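Local coordinates for kinesin-like protein KIF19 (Mus musculus, PDB 5GSZ) that moves toward microtubule plus ends as an ATP-driven motor and depolymerizes microtubules at ciliary tips, so regulating the length of motile cilia, at residues Phe101-Thr106 / Ile249-Ser254; Cys108-Thr113 / Ile320-Pro325. All blocks are in the same frame, centred on the assembly; numbering follows the deposited sequence.

Contact 1 of 2, residues Phe101-Thr106 / Ile249-Ser254. With ADP (adenosine-5'-diphosphate), chain B.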
loop_
_atom_site.group_PDB
_atom_site.type_symbol
_atom_site.label_atom_id
_atom_site.label_comp_id
_atom_site.label_asym_id
_atom_site.label_seq_id
_atom_site.Cartn_x
_atom_site.Cartn_y
_atom_site.Cartn_z
ATOM N N PHE A 101 -2.722 0.440 0.488
ATOM C CA PHE A 101 -1.477 0.783 -0.184
ATOM C C PHE A 101 -0.607 1.657 0.692
ATOM O O PHE A 101 -1.081 2.652 1.253
ATOM C CB PHE A 101 -1.706 1.581 -1.463
ATOM C CG PHE A 101 -2.592 0.926 -2.421
ATOM C CD1 PHE A 101 -2.111 -0.079 -3.252
ATOM C CD2 PHE A 101 -3.908 1.330 -2.529
ATOM C CE1 PHE A 101 -2.943 -0.691 -4.182
ATOM C CE2 PHE A 101 -4.755 0.727 -3.440
ATOM C CZ PHE A 101 -4.274 -0.285 -4.272
ATOM N N ALA A 102 0.676 1.325 0.736
ATOM C CA ALA A 102 1.713 2.270 1.122
ATOM C C ALA A 102 2.289 2.878 -0.148
ATOM O O ALA A 102 2.860 2.159 -0.976
ATOM C CB ALA A 102 2.809 1.595 1.944
ATOM N N TYR A 103 2.137 4.190 -0.299
ATOM C CA TYR A 103 2.590 4.895 -1.490
ATOM C C TYR A 103 3.568 6.006 -1.103
ATOM O O TYR A 103 3.443 6.641 -0.051
ATOM C CB TYR A 103 1.378 5.466 -2.273
ATOM C CG TYR A 103 1.696 6.412 -3.421
ATOM C CD1 TYR A 103 2.017 7.740 -3.191
ATOM C CD2 TYR A 103 1.658 5.967 -4.748
ATOM C CE1 TYR A 103 2.295 8.601 -4.241
ATOM C CE2 TYR A 103 1.937 6.815 -5.801
ATOM C CZ TYR A 103 2.255 8.137 -5.548
ATOM O OH TYR A 103 2.525 8.986 -6.608
ATOM N N GLY A 104 4.532 6.258 -1.979
ATOM C CA GLY A 104 5.422 7.376 -1.808
ATOM C C GLY A 104 6.798 7.083 -2.355
ATOM O O GLY A 104 7.118 5.953 -2.735
ATOM N N PRO A 105 7.638 8.110 -2.411
ATOM C CA PRO A 105 8.999 7.933 -2.933
ATOM C C PRO A 105 9.830 7.061 -2.004
ATOM O O PRO A 105 9.534 6.922 -0.816
ATOM C CB PRO A 105 9.549 9.360 -2.982
ATOM C CG PRO A 105 8.387 10.253 -2.758
ATOM C CD PRO A 105 7.385 9.486 -1.969
ATOM N N THR A 106 10.883 6.466 -2.562
ATOM C CA THR A 106 11.785 5.627 -1.777
ATOM C C THR A 106 12.342 6.367 -0.563
ATOM O O THR A 106 12.695 7.544 -0.635
ATOM C CB THR A 106 12.935 5.141 -2.658
ATOM O OG1 THR A 106 12.413 4.364 -3.744
ATOM C CG2 THR A 106 13.903 4.290 -1.868
ATOM N N ILE A 249 -0.415 -3.803 0.605
ATOM C CA ILE A 249 0.554 -3.615 -0.461
ATOM C C ILE A 249 1.588 -2.577 -0.061
ATOM O O ILE A 249 1.241 -1.472 0.373
ATOM C CB ILE A 249 -0.137 -3.235 -1.775
ATOM C CG1 ILE A 249 -1.092 -4.367 -2.164
ATOM C CG2 ILE A 249 0.916 -2.979 -2.858
ATOM C CD1 ILE A 249 -2.153 -3.961 -3.154
ATOM N N ASP A 250 2.861 -2.961 -0.205
ATOM C CA ASP A 250 4.025 -2.090 -0.131
ATOM C C ASP A 250 4.460 -1.797 -1.566
ATOM O O ASP A 250 5.140 -2.611 -2.190
ATOM C CB ASP A 250 5.130 -2.777 0.661
ATOM C CG ASP A 250 6.323 -1.862 0.931
ATOM O OD1 ASP A 250 6.187 -0.626 0.808
ATOM O OD2 ASP A 250 7.405 -2.387 1.273
ATOM N N LEU A 251 4.080 -0.634 -2.084
ATOM C CA LEU A 251 4.242 -0.349 -3.505
ATOM C C LEU A 251 5.705 -0.120 -3.877
ATOM O O LEU A 251 6.594 0.020 -3.030
ATOM C CB LEU A 251 3.448 0.886 -3.923
ATOM C CG LEU A 251 1.935 0.783 -4.006
ATOM C CD1 LEU A 251 1.315 2.112 -4.362
ATOM C CD2 LEU A 251 1.583 -0.246 -5.033
ATOM N N ALA A 252 5.941 -0.065 -5.184
ATOM C CA ALA A 252 7.187 0.472 -5.688
ATOM C C ALA A 252 7.258 1.967 -5.381
ATOM O O ALA A 252 6.254 2.612 -5.061
ATOM C CB ALA A 252 7.318 0.201 -7.187
ATOM N N GLY A 253 8.471 2.512 -5.445
ATOM C CA GLY A 253 8.652 3.917 -5.143
ATOM C C GLY A 253 8.038 4.811 -6.207
ATOM O O GLY A 253 8.002 4.477 -7.390
ATOM N N SER A 254 7.547 5.973 -5.765
ATOM C CA SER A 254 6.856 6.882 -6.680
ATOM C C SER A 254 7.745 7.367 -7.823
ATOM O O SER A 254 7.234 7.727 -8.886
ATOM C CB SER A 254 6.339 8.087 -5.912
ATOM O OG SER A 254 5.454 7.663 -4.924
HETATM P PB ADP B . 10.423 3.020 1.823
HETATM O O1B ADP B . 9.887 1.676 2.260
HETATM O O2B ADP B . 9.299 3.942 1.413
HETATM O O3B ADP B . 11.613 2.947 0.905
HETATM P PA ADP B . 11.530 2.744 4.384
HETATM O O1A ADP B . 10.456 2.729 5.428
HETATM O O2A ADP B . 12.074 1.469 3.792
HETATM O O3A ADP B . 11.061 3.687 3.149
HETATM O "O5'" ADP B . 12.852 3.461 4.938
HETATM C "C5'" ADP B . 12.855 4.626 5.745
HETATM C "C4'" ADP B . 13.901 4.415 6.819
HETATM O "O4'" ADP B . 13.538 5.260 7.903
HETATM C "C3'" ADP B . 13.777 3.009 7.343
HETATM O "O3'" ADP B . 15.026 2.711 7.969
HETATM C "C2'" ADP B . 12.666 3.103 8.366
HETATM O "O2'" ADP B . 12.894 2.196 9.453
HETATM C "C1'" ADP B . 12.754 4.544 8.856
HETATM N N9 ADP B . 11.420 5.186 8.959
HETATM C C8 ADP B . 10.543 5.382 7.949
HETATM N N7 ADP B . 9.411 6.012 8.368
HETATM C C5 ADP B . 9.564 6.223 9.686
HETATM C C6 ADP B . 8.742 6.821 10.745
HETATM N N6 ADP B . 7.519 7.337 10.462
HETATM N N1 ADP B . 9.259 6.836 11.993
HETATM C C2 ADP B . 10.475 6.338 12.267
HETATM N N3 ADP B . 11.271 5.759 11.352
HETATM C C4 ADP B . 10.878 5.679 10.069
#
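Phe101 and Ala102 run parallel to Ile249 and Asp250 as neighbouring strands of the central sheet, and backbone hydrogen bonds set their register. Ala102 N gives an almost straight bond (168°) to Ile249 O at 2.9 Å, and Ala102 O receives Leu251 N at 3.2 Å. Further along the two segments, Ser254 N reaches Gly104 O at 3.1 Å from well above the carbonyl plane. Gly104 has backbone angles that would jam a CB against the preceding carbonyl, and at Gly253 a CB would collide with Thr106 OG1, so glycine suits both positions.

Apolar side chains pack on the face that carries Phe101 and Ile249. These two lie side by side, with Phe101 CE1 3.5 Å from Ile249 CD1, while Leu251 CD2 meets the same ring obliquely; helix 302-307 packs against this group. On the other face the small Ala102 lies against Lys110 and Met114 of helix 110-114. Asp250 also points there, its OD2 hydrogen-bonded to Thr111 OG1 and salt-bridged to Arg206.

The Tyr103 ring meets both Leu251 and Ser254. Its CG is anti to the backbone N (chi1 171°), which sets the ring with Leu251 CD1 at its edge, 3.9 Å from Tyr103 CD2, and Ser254 OG over one face, 3.3 Å from Tyr103 CZ. An alanine here would probably leave Leu251 CD1 and Ser254 OG facing a gap and take from Tyr339 its stacking partner.

Thr106 OG1 hydrogen-bonds Glu255, and Thr106 C comes within 3.8 Å of ADP O3B. The arrangement is that of a P-loop motor ATPase: the start of the Walker A loop beside switch II, the kinesin Asp-Leu-Ala-Gly-Ser-Glu sequence, each leaving the end of a parallel strand.

Contact 2 of 2, residues Cys108-Thr113 / Ile320-Pro325. With MG (magnesium ion), chain C; ADP (adenosine-5'-diphosphate), chain B.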
loop_
_atom_site.group_PDB
_atom_site.type_symbol
_atom_site.label_atom_id
_atom_site.label_comp_id
_atom_site.label_asym_id
_atom_site.label_seq_id
_atom_site.Cartn_x
_atom_site.Cartn_y
_atom_site.Cartn_z
ATOM N N CYS A 108 10.787 7.213 2.238
ATOM C CA CYS A 108 9.794 8.038 2.934
ATOM C C CYS A 108 8.942 7.274 3.943
ATOM O O CYS A 108 8.150 7.908 4.656
ATOM C CB CYS A 108 8.826 8.699 1.946
ATOM S SG CYS A 108 9.498 9.941 0.871
ATOM N N GLY A 109 9.018 5.942 3.985
ATOM C CA GLY A 109 8.301 5.244 5.033
ATOM C C GLY A 109 7.486 4.013 4.702
ATOM O O GLY A 109 7.049 3.335 5.628
ATOM N N LYS A 110 7.311 3.678 3.421
ATOM C CA LYS A 110 6.380 2.620 3.024
ATOM C C LYS A 110 6.614 1.309 3.788
ATOM O O LYS A 110 5.732 0.833 4.514
ATOM C CB LYS A 110 6.467 2.413 1.510
ATOM C CG LYS A 110 5.963 3.618 0.710
ATOM C CD LYS A 110 5.930 3.344 -0.782
ATOM C CE LYS A 110 7.274 2.833 -1.291
ATOM N NZ LYS A 110 8.414 3.779 -1.125
ATOM N N THR A 111 7.797 0.704 3.642
ATOM C CA THR A 111 8.036 -0.563 4.329
ATOM C C THR A 111 7.929 -0.415 5.849
ATOM O O THR A 111 7.475 -1.336 6.530
ATOM C CB THR A 111 9.396 -1.137 3.925
ATOM O OG1 THR A 111 9.488 -1.213 2.501
ATOM C CG2 THR A 111 9.582 -2.530 4.473
ATOM N N TYR A 112 8.294 0.746 6.401
ATOM C CA TYR A 112 8.135 0.944 7.836
ATOM C C TYR A 112 6.662 0.924 8.246
ATOM O O TYR A 112 6.300 0.293 9.246
ATOM C CB TYR A 112 8.806 2.252 8.273
ATOM C CG TYR A 112 8.697 2.539 9.760
ATOM C CD1 TYR A 112 9.618 2.012 10.659
ATOM C CD2 TYR A 112 7.659 3.323 10.267
ATOM C CE1 TYR A 112 9.525 2.270 12.023
ATOM C CE2 TYR A 112 7.554 3.579 11.624
ATOM C CZ TYR A 112 8.496 3.046 12.497
ATOM O OH TYR A 112 8.404 3.295 13.840
ATOM N N THR A 113 5.802 1.636 7.501
ATOM C CA THR A 113 4.370 1.635 7.795
ATOM C C THR A 113 3.766 0.236 7.684
ATOM O O THR A 113 2.962 -0.153 8.537
ATOM C CB THR A 113 3.623 2.592 6.863
ATOM O OG1 THR A 113 3.803 3.938 7.306
ATOM C CG2 THR A 113 2.109 2.278 6.834
ATOM N N ILE A 320 -2.074 5.086 2.010
ATOM C CA ILE A 320 -1.242 5.824 2.944
ATOM C C ILE A 320 -0.070 6.391 2.153
ATOM O O ILE A 320 0.887 5.673 1.826
ATOM C CB ILE A 320 -0.763 4.950 4.101
ATOM C CG1 ILE A 320 -1.952 4.302 4.796
ATOM C CG2 ILE A 320 0.037 5.784 5.079
ATOM C CD1 ILE A 320 -1.546 3.549 6.047
ATOM N N ALA A 321 -0.150 7.684 1.840
ATOM C CA ALA A 321 0.956 8.391 1.212
ATOM C C ALA A 321 2.015 8.780 2.243
ATOM O O ALA A 321 1.696 9.126 3.385
ATOM C CB ALA A 321 0.440 9.636 0.499
ATOM N N HIS A 322 3.279 8.748 1.820
ATOM C CA HIS A 322 4.433 9.012 2.678
ATOM C C HIS A 322 5.304 10.109 2.087
ATOM O O HIS A 322 5.567 10.107 0.882
ATOM C CB HIS A 322 5.277 7.737 2.851
ATOM C CG HIS A 322 4.535 6.619 3.510
ATOM N ND1 HIS A 322 3.672 5.791 2.825
ATOM C CD2 HIS A 322 4.508 6.209 4.800
ATOM C CE1 HIS A 322 3.159 4.910 3.662
ATOM N NE2 HIS A 322 3.645 5.147 4.870
ATOM N N ILE A 323 5.768 11.038 2.929
ATOM C CA ILE A 323 6.727 12.058 2.502
ATOM C C ILE A 323 7.818 12.224 3.548
ATOM O O ILE A 323 7.657 11.882 4.723
ATOM C CB ILE A 323 6.112 13.461 2.232
ATOM C CG1 ILE A 323 5.658 14.110 3.539
ATOM C CG2 ILE A 323 4.988 13.406 1.182
ATOM C CD1 ILE A 323 5.079 15.491 3.365
ATOM N N SER A 324 8.934 12.764 3.091
ATOM C CA SER A 324 9.950 13.344 3.947
ATOM C C SER A 324 9.553 14.772 4.331
ATOM O O SER A 324 8.914 15.481 3.545
ATOM C CB SER A 324 11.295 13.356 3.237
ATOM O OG SER A 324 12.271 14.032 4.002
ATOM N N PRO A 325 9.890 15.212 5.540
ATOM C CA PRO A 325 9.675 16.623 5.898
ATOM C C PRO A 325 10.820 17.521 5.469
ATOM O O PRO A 325 10.776 18.724 5.742
ATOM C CB PRO A 325 9.562 16.573 7.428
ATOM C CG PRO A 325 10.417 15.384 7.832
ATOM C CD PRO A 325 10.458 14.428 6.657
HETATM MG MG MG C . 10.496 -0.254 0.870
HETATM P PB ADP B . 10.423 3.020 1.823
HETATM O O1B ADP B . 9.887 1.676 2.260
HETATM O O2B ADP B . 9.299 3.942 1.413
HETATM O O3B ADP B . 11.613 2.947 0.905
HETATM P PA ADP B . 11.530 2.744 4.384
HETATM O O1A ADP B . 10.456 2.729 5.428
HETATM O O2A ADP B . 12.074 1.469 3.792
HETATM O O3A ADP B . 11.061 3.687 3.149
HETATM O "O5'" ADP B . 12.852 3.461 4.938
HETATM C "C5'" ADP B . 12.855 4.626 5.745
HETATM C "C4'" ADP B . 13.901 4.415 6.819
HETATM O "O4'" ADP B . 13.538 5.260 7.903
HETATM C "C3'" ADP B . 13.777 3.009 7.343
HETATM O "O3'" ADP B . 15.026 2.711 7.969
HETATM C "C2'" ADP B . 12.666 3.103 8.366
HETATM O "O2'" ADP B . 12.894 2.196 9.453
HETATM C "C1'" ADP B . 12.754 4.544 8.856
HETATM N N9 ADP B . 11.420 5.186 8.959
HETATM C C8 ADP B . 10.543 5.382 7.949
HETATM N N7 ADP B . 9.411 6.012 8.368
HETATM C C5 ADP B . 9.564 6.223 9.686
HETATM C C6 ADP B . 8.742 6.821 10.745
HETATM N N6 ADP B . 7.519 7.337 10.462
HETATM N N1 ADP B . 9.259 6.836 11.993
HETATM C C2 ADP B . 10.475 6.338 12.267
HETATM N N3 ADP B . 11.271 5.759 11.352
HETATM C C4 ADP B . 10.878 5.679 10.069
HETATM O O HOH W 1 8.606 0.188 -0.190
HETATM O O HOH W 2 12.014 -0.121 2.048
HETATM O O HOH W 3 11.813 1.201 -0.429
HETATM O O HOH W 4 11.268 -2.140 0.488
#
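His322 rises from strand 315-323 toward the P-loop and meets it with both the face and the edge of its imidazole. CG stands anti to the carbonyl carbon (chi1 -62°), and this turns the ring under the start of helix 110-114. Over one face lie Gly109 C and Lys110 CA, the latter a CH-pi contact 4.1 Å from the ring centroid. A CB on Gly109 would clash with His322 CD2, and the backbone there also calls for glycine. At the ring's edge, in its plane, Thr113 OG1 hydrogen-bonds His322 NE2 at 2.7 Å; ND1 is hydrogen-bonded to Tyr103 O, so both nitrogens of this buried ring have partners and its rotation is fixed.

Beside the imidazole, Thr113 turns its methyl CG2 obliquely against Ile320 CD1 at 3.9 Å, so that threonine serves with both branches, the hydroxyl to the imidazole and the methyl to isoleucine. Cys108, small enough to sit close over the strand, lays CB against His322 CB, and SG comes 3.6 Å from Ser324 N.

Lys110 passes CG near the histidine, then bends at its last two torsions to hydrogen-bond ADP O2B through NZ at 2.7 Å, NZ also holding Gly104 O. Thr111 OG1 binds the magnesium ion, 2.1 Å away, and Tyr112 lays its ring face over the adenine. This is the Walker A strand-loop-helix of the kinesin motor domain, its loop resting on a strand and wrapping the ADP phosphates with backbone amides.

How the contacts relate
The two contacts lie with their centres about 8 Å apart and are joined through the P-loop, since strand 97-103 of contact 1 runs through it into helix 110-114 of contact 2. Strand 97-103 sits between 242-250 and 315-323 in the sheet, and Phe101 O probably accepts a bond from Ile320 N at 2.7 Å. At the nucleotide, Asp250 OD2 and Thr111 OG1 are 2.7 Å apart, a probable hydrogen bond that places switch II in the second shell of the magnesium ion. The aliphatic part of Lys110 lies against Ala102, joining helix to strand. Switch II, sheet and phosphate-binding loop thus meet around Mg-ADP.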